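Side-chain contacts in octopine dehydrogenase (Pecten maximus, PDB 3C7A), which catalyses the reductive condensation of L-arginine with pyruvate to D-octopine, using NADH, and the reverse oxidation with NAD+: residues A167-K172 against L201-M206; Q124-L129 against V136-F141. All coordinates share one frame; numbering follows the deposited sequence.

Contact 1 of 2, residues A167-K172 against L201-M206. With EDO (1,2-ethanediol), chain C.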
loop_
_atom_site.group_PDB
_atom_site.type_symbol
_atom_site.label_atom_id
_atom_site.label_comp_id
_atom_site.label_asym_id
_atom_site.label_seq_id
_atom_site.Cartn_x
_atom_site.Cartn_y
_atom_site.Cartn_z
ATOM N N ALA A 167 7.475 -9.362 -3.105
ATOM C CA ALA A 167 8.630 -8.517 -3.473
ATOM C C ALA A 167 8.687 -7.146 -2.775
ATOM O O ALA A 167 7.653 -6.600 -2.374
ATOM C CB ALA A 167 8.693 -8.341 -4.992
ATOM N N ALA A 168 9.902 -6.597 -2.655
ATOM C CA ALA A 168 10.144 -5.287 -2.018
ATOM C C ALA A 168 11.342 -4.519 -2.608
ATOM O O ALA A 168 12.315 -5.129 -3.056
ATOM C CB ALA A 168 10.324 -5.456 -0.512
ATOM N N SER A 169 11.265 -3.185 -2.590
ATOM C CA SER A 169 12.367 -2.310 -3.034
ATOM C C SER A 169 13.166 -1.722 -1.858
ATOM O O SER A 169 12.711 -1.769 -0.710
ATOM C CB SER A 169 11.840 -1.189 -3.942
ATOM O OG SER A 169 11.005 -0.286 -3.233
ATOM N N LEU A 170 14.347 -1.165 -2.150
ATOM C CA LEU A 170 15.252 -0.645 -1.112
ATOM C C LEU A 170 16.093 0.572 -1.543
ATOM O O LEU A 170 16.652 0.594 -2.644
ATOM C CB LEU A 170 16.180 -1.768 -0.612
ATOM C CG LEU A 170 17.193 -1.489 0.510
ATOM C CD1 LEU A 170 16.516 -1.435 1.877
ATOM C CD2 LEU A 170 18.295 -2.539 0.504
ATOM N N ILE A 171 16.172 1.569 -0.658
ATOM C CA ILE A 171 17.096 2.705 -0.803
ATOM C C ILE A 171 18.091 2.708 0.367
ATOM O O ILE A 171 17.690 2.821 1.529
ATOM C CB ILE A 171 16.350 4.073 -0.869
ATOM C CG1 ILE A 171 15.409 4.129 -2.079
ATOM C CG2 ILE A 171 17.350 5.239 -0.913
ATOM C CD1 ILE A 171 14.452 5.315 -2.079
ATOM N N LYS A 172 19.381 2.590 0.051
ATOM C CA LYS A 172 20.444 2.499 1.063
ATOM C C LYS A 172 21.047 3.857 1.431
ATOM O O LYS A 172 21.296 4.692 0.558
ATOM C CB LYS A 172 21.557 1.562 0.579
ATOM C CG LYS A 172 21.195 0.078 0.585
ATOM C CD LYS A 172 22.014 -0.712 -0.439
ATOM C CE LYS A 172 23.469 -0.897 -0.019
ATOM N NZ LYS A 172 23.623 -1.910 1.062
ATOM N N LEU A 201 10.961 3.338 -8.107
ATOM C CA LEU A 201 9.957 3.891 -9.024
ATOM C C LEU A 201 9.239 2.800 -9.828
ATOM O O LEU A 201 8.128 3.016 -10.322
ATOM C CB LEU A 201 10.576 4.937 -9.966
ATOM C CG LEU A 201 10.983 6.307 -9.402
ATOM C CD1 LEU A 201 11.691 7.133 -10.471
ATOM C CD2 LEU A 201 9.793 7.083 -8.838
ATOM N N GLU A 202 9.885 1.639 -9.959
ATOM C CA GLU A 202 9.257 0.437 -10.518
ATOM C C GLU A 202 8.100 -0.013 -9.619
ATOM O O GLU A 202 6.997 -0.278 -10.103
ATOM C CB GLU A 202 10.290 -0.693 -10.671
ATOM C CG GLU A 202 9.719 -2.036 -11.154
ATOM C CD GLU A 202 10.571 -3.240 -10.752
ATOM O OE1 GLU A 202 11.816 -3.120 -10.699
ATOM O OE2 GLU A 202 9.990 -4.318 -10.495
ATOM N N MET A 203 8.369 -0.085 -8.315
ATOM C CA MET A 203 7.381 -0.471 -7.300
ATOM C C MET A 203 6.209 0.518 -7.232
ATOM O O MET A 203 5.057 0.111 -7.048
ATOM C CB MET A 203 8.067 -0.611 -5.930
ATOM C CG MET A 203 7.159 -0.986 -4.746
ATOM S SD MET A 203 6.419 -2.637 -4.804
ATOM C CE MET A 203 7.866 -3.695 -4.702
ATOM N N LEU A 204 6.515 1.806 -7.396
ATOM C CA LEU A 204 5.513 2.875 -7.343
ATOM C C LEU A 204 4.426 2.733 -8.418
ATOM O O LEU A 204 3.235 2.742 -8.097
ATOM C CB LEU A 204 6.189 4.258 -7.426
ATOM C CG LEU A 204 5.397 5.527 -7.063
ATOM C CD1 LEU A 204 6.321 6.614 -6.524
ATOM C CD2 LEU A 204 4.572 6.065 -8.233
ATOM N N ILE A 205 4.830 2.592 -9.679
ATOM C CA ILE A 205 3.855 2.594 -10.781
ATOM C C ILE A 205 3.183 1.241 -11.056
ATOM O O ILE A 205 2.082 1.198 -11.612
ATOM C CB ILE A 205 4.411 3.237 -12.098
ATOM C CG1 ILE A 205 5.147 2.214 -12.965
ATOM C CG2 ILE A 205 5.284 4.464 -11.796
ATOM C CD1 ILE A 205 4.944 2.437 -14.449
ATOM N N MET A 206 3.833 0.147 -10.651
ATOM C CA MET A 206 3.249 -1.198 -10.775
ATOM C C MET A 206 2.105 -1.443 -9.777
ATOM O O MET A 206 1.597 -2.563 -9.668
ATOM C CB MET A 206 4.325 -2.286 -10.646
ATOM C CG MET A 206 5.132 -2.554 -11.922
ATOM S SD MET A 206 4.243 -3.424 -13.246
ATOM C CE MET A 206 4.070 -5.066 -12.547
HETATM C C1 EDO C . 0.033 -5.821 -8.986
HETATM O O1 EDO C . -0.476 -4.496 -8.784
HETATM C C2 EDO C . 1.427 -5.941 -8.379
HETATM O O2 EDO C . 1.330 -5.962 -6.949
#
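The N-to-C directions of strand segment 167-171 and helix segment 201-205 differ by 135°, nearer antiparallel than parallel, with their axes 8.6 Å apart at the closest point and the CA atoms of Ser169 and Met203 facing each other at 6.8 Å. This is a helix-on-sheet contact: strand 156-171 belongs to the large mixed sheet of the protein, and helix 200-205, within the alpha-helical domain of the opine dehydrogenase family, lies against it. Met203 carries the helix side almost alone. Its first torsion sets CG anti to the backbone N (chi1 179°), and bends at chi2 and chi3 then fold the chain so that the terminal methyl turns back onto the strand. There Met203 CE meets the backbone instead of a side chain, lying 3.7 Å from Ala167 O and 3.9 Å from Ala168 CA. Nearer the helix, Ser169 approaches the root of the same side chain, its OG 4.0 Å from Met203 CB. The Met203 side chain thus spans three consecutive residues, CE on Ala167 and Ala168 and CB on Ser169, by van der Waals contact, two of the partners being oxygens. Glu142 touches Met203 as well, and accepts a hydrogen bond from the backbone N of Ala167 through OE2. The helical conformation ends at Met206, a residue that binds L-arginine, so the contact sits close to the substrate site; the Met203 side chain is about 8 Å from that of Thr143, which binds pyruvate. A 1,2-ethanediol molecule, probably from the crystallisation liquor, gives a hydrogen bond from O1 to Met206 O at 3.0 Å.

Contact 2 of 2, residues Q124-L129 against V136-F141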
loop_
_atom_site.group_PDB
_atom_site.type_symbol
_atom_site.label_atom_id
_atom_site.label_comp_id
_atom_site.label_asym_id
_atom_site.label_seq_id
_atom_site.Cartn_x
_atom_site.Cartn_y
_atom_site.Cartn_z
ATOM N N GLN A 124 7.462 11.556 1.686
ATOM C CA GLN A 124 6.949 11.981 2.996
ATOM C C GLN A 124 7.992 11.827 4.113
ATOM O O GLN A 124 8.136 12.715 4.958
ATOM C CB GLN A 124 5.665 11.206 3.338
ATOM C CG GLN A 124 4.943 11.661 4.613
ATOM C CD GLN A 124 3.630 10.920 4.854
ATOM O OE1 GLN A 124 3.573 9.689 4.812
ATOM N NE2 GLN A 124 2.567 11.677 5.118
ATOM N N CYS A 125 8.707 10.700 4.102
ATOM C CA CYS A 125 9.766 10.411 5.079
ATOM C C CYS A 125 10.911 11.432 5.015
ATOM O O CYS A 125 11.415 11.874 6.052
ATOM C CB CYS A 125 10.303 8.986 4.873
ATOM S SG CYS A 125 11.480 8.390 6.130
ATOM N N ARG A 126 11.302 11.805 3.795
ATOM C CA ARG A 126 12.375 12.780 3.566
ATOM C C ARG A 126 12.034 14.176 4.105
ATOM O O ARG A 126 12.891 14.847 4.688
ATOM C CB ARG A 126 12.727 12.857 2.073
ATOM C CG ARG A 126 13.615 11.719 1.563
ATOM C CD ARG A 126 13.683 11.699 0.034
ATOM N NE ARG A 126 14.805 10.900 -0.465
ATOM C CZ ARG A 126 14.961 10.513 -1.731
ATOM N NH1 ARG A 126 14.064 10.836 -2.657
ATOM N NH2 ARG A 126 16.020 9.792 -2.075
ATOM N N ASP A 127 10.784 14.599 3.912
ATOM C CA ASP A 127 10.319 15.924 4.341
ATOM C C ASP A 127 10.315 16.101 5.865
ATOM O O ASP A 127 10.734 17.144 6.374
ATOM C CB ASP A 127 8.920 16.209 3.773
ATOM C CG ASP A 127 8.420 17.611 4.106
ATOM O OD1 ASP A 127 8.895 18.585 3.484
ATOM O OD2 ASP A 127 7.541 17.734 4.986
ATOM N N ILE A 128 9.849 15.080 6.583
ATOM C CA ILE A 128 9.662 15.165 8.036
ATOM C C ILE A 128 10.954 14.915 8.836
ATOM O O ILE A 128 11.207 15.602 9.830
ATOM C CB ILE A 128 8.485 14.255 8.518
ATOM C CG1 ILE A 128 7.171 14.696 7.852
ATOM C CG2 ILE A 128 8.335 14.295 10.041
ATOM C CD1 ILE A 128 6.033 13.687 7.944
ATOM N N LEU A 129 11.771 13.956 8.394
ATOM C CA LEU A 129 13.010 13.606 9.107
ATOM C C LEU A 129 14.212 14.510 8.792
ATOM O O LEU A 129 15.123 14.636 9.615
ATOM C CB LEU A 129 13.386 12.131 8.891
ATOM C CG LEU A 129 12.508 11.021 9.489
ATOM C CD1 LEU A 129 13.151 9.658 9.264
ATOM C CD2 LEU A 129 12.234 11.233 10.974
ATOM N N VAL A 136 19.629 6.682 7.421
ATOM C CA VAL A 136 18.850 5.432 7.524
ATOM C C VAL A 136 18.558 4.787 6.155
ATOM O O VAL A 136 18.929 5.338 5.115
ATOM C CB VAL A 136 17.512 5.644 8.304
ATOM C CG1 VAL A 136 17.779 6.132 9.725
ATOM C CG2 VAL A 136 16.586 6.616 7.566
ATOM N N SER A 137 17.900 3.621 6.171
ATOM C CA SER A 137 17.437 2.931 4.953
ATOM C C SER A 137 15.902 2.856 4.880
ATOM O O SER A 137 15.233 2.821 5.916
ATOM C CB SER A 137 18.029 1.518 4.873
ATOM O OG SER A 137 19.435 1.543 4.681
ATOM N N MET A 138 15.357 2.821 3.658
ATOM C CA MET A 138 13.898 2.784 3.428
ATOM C C MET A 138 13.464 1.578 2.557
ATOM O O MET A 138 13.939 1.422 1.428
ATOM C CB MET A 138 13.413 4.117 2.812
ATOM C CG MET A 138 13.588 5.359 3.713
ATOM S SD MET A 138 13.201 6.973 2.955
ATOM C CE MET A 138 14.673 7.269 1.973
ATOM N N MET A 139 12.555 0.748 3.087
ATOM C CA MET A 139 12.123 -0.525 2.461
ATOM C C MET A 139 10.596 -0.568 2.227
ATOM O O MET A 139 9.828 -0.315 3.155
ATOM C CB MET A 139 12.562 -1.704 3.353
ATOM C CG MET A 139 12.522 -3.100 2.714
ATOM S SD MET A 139 13.050 -4.417 3.852
ATOM C CE MET A 139 13.098 -5.835 2.758
ATOM N N SER A 140 10.165 -0.905 1.003
ATOM C CA SER A 140 8.731 -0.858 0.617
ATOM C C SER A 140 8.153 -2.142 -0.024
ATOM O O SER A 140 8.596 -2.555 -1.100
ATOM C CB SER A 140 8.475 0.329 -0.326
ATOM O OG SER A 140 8.737 1.573 0.304
ATOM N N PHE A 141 7.141 -2.733 0.623
ATOM C CA PHE A 141 6.482 -3.974 0.154
ATOM C C PHE A 141 5.234 -3.730 -0.718
ATOM O O PHE A 141 4.563 -2.703 -0.576
ATOM C CB PHE A 141 6.108 -4.868 1.349
ATOM C CG PHE A 141 7.264 -5.661 1.913
ATOM C CD1 PHE A 141 8.100 -5.109 2.881
ATOM C CD2 PHE A 141 7.505 -6.963 1.483
ATOM C CE1 PHE A 141 9.169 -5.840 3.409
ATOM C CE2 PHE A 141 8.571 -7.705 2.003
ATOM C CZ PHE A 141 9.404 -7.142 2.968
#
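Cys125 lays its thiol against the thioether of Met138, SG to SD at 3.9 Å, and its CB is almost as near, 4.0 Å from the same Met138 SD. Two sulfurs thus form the middle of an apolar contact between helix 121-129 and strand 137-141. The Met138 chain runs out from the strand extended through chi2 and bends only at chi3, which swings CE away from the thiol and in the direction of Arg126. That methyl approaches the guanidinium obliquely, Met138 CE lying 4.4 Å from Arg126 NE, a loose contact. Beyond it, Arg126 NH1 and NH2 make weak hydrogen bonds to the carbonyl oxygens of Ile394 and Leu395, both in helix 391-396. The contact closes the second half of a beta-alpha-beta unit, in which strand 111-114 leads through helix 121-129 to the parallel strand 137-141. Within the sheet, strand 137-141 lies between strand 111-114, which bonds to the backbone of Ser137 and Met139, and the antiparallel strand 156-171; on the helix, Gln124 and Ile128 pack against helix 95-102.

Contacts 1 and 2 lie with their centres 12 Å apart and meet through one sheet, in which strands 137-141 and 156-171 are antiparallel neighbours. Probable backbone hydrogen bonds join them directly: Ile171 N to Met138 O and Ser169 N to Ser140 O, both 3.1 Å. Along the chain they come in series, contact 2 closing before contact 1 opens. The pair illustrates how neighbouring strands can carry two helices on one face of a sheet: contact 2 belongs to a beta-alpha-beta unit whose strands continue the sheet from the NADH-binding part, whereas contact 1 joins the same sheet to helix 200-205 of the alpha-helical domain, beside residues that bind L-arginine and pyruvate.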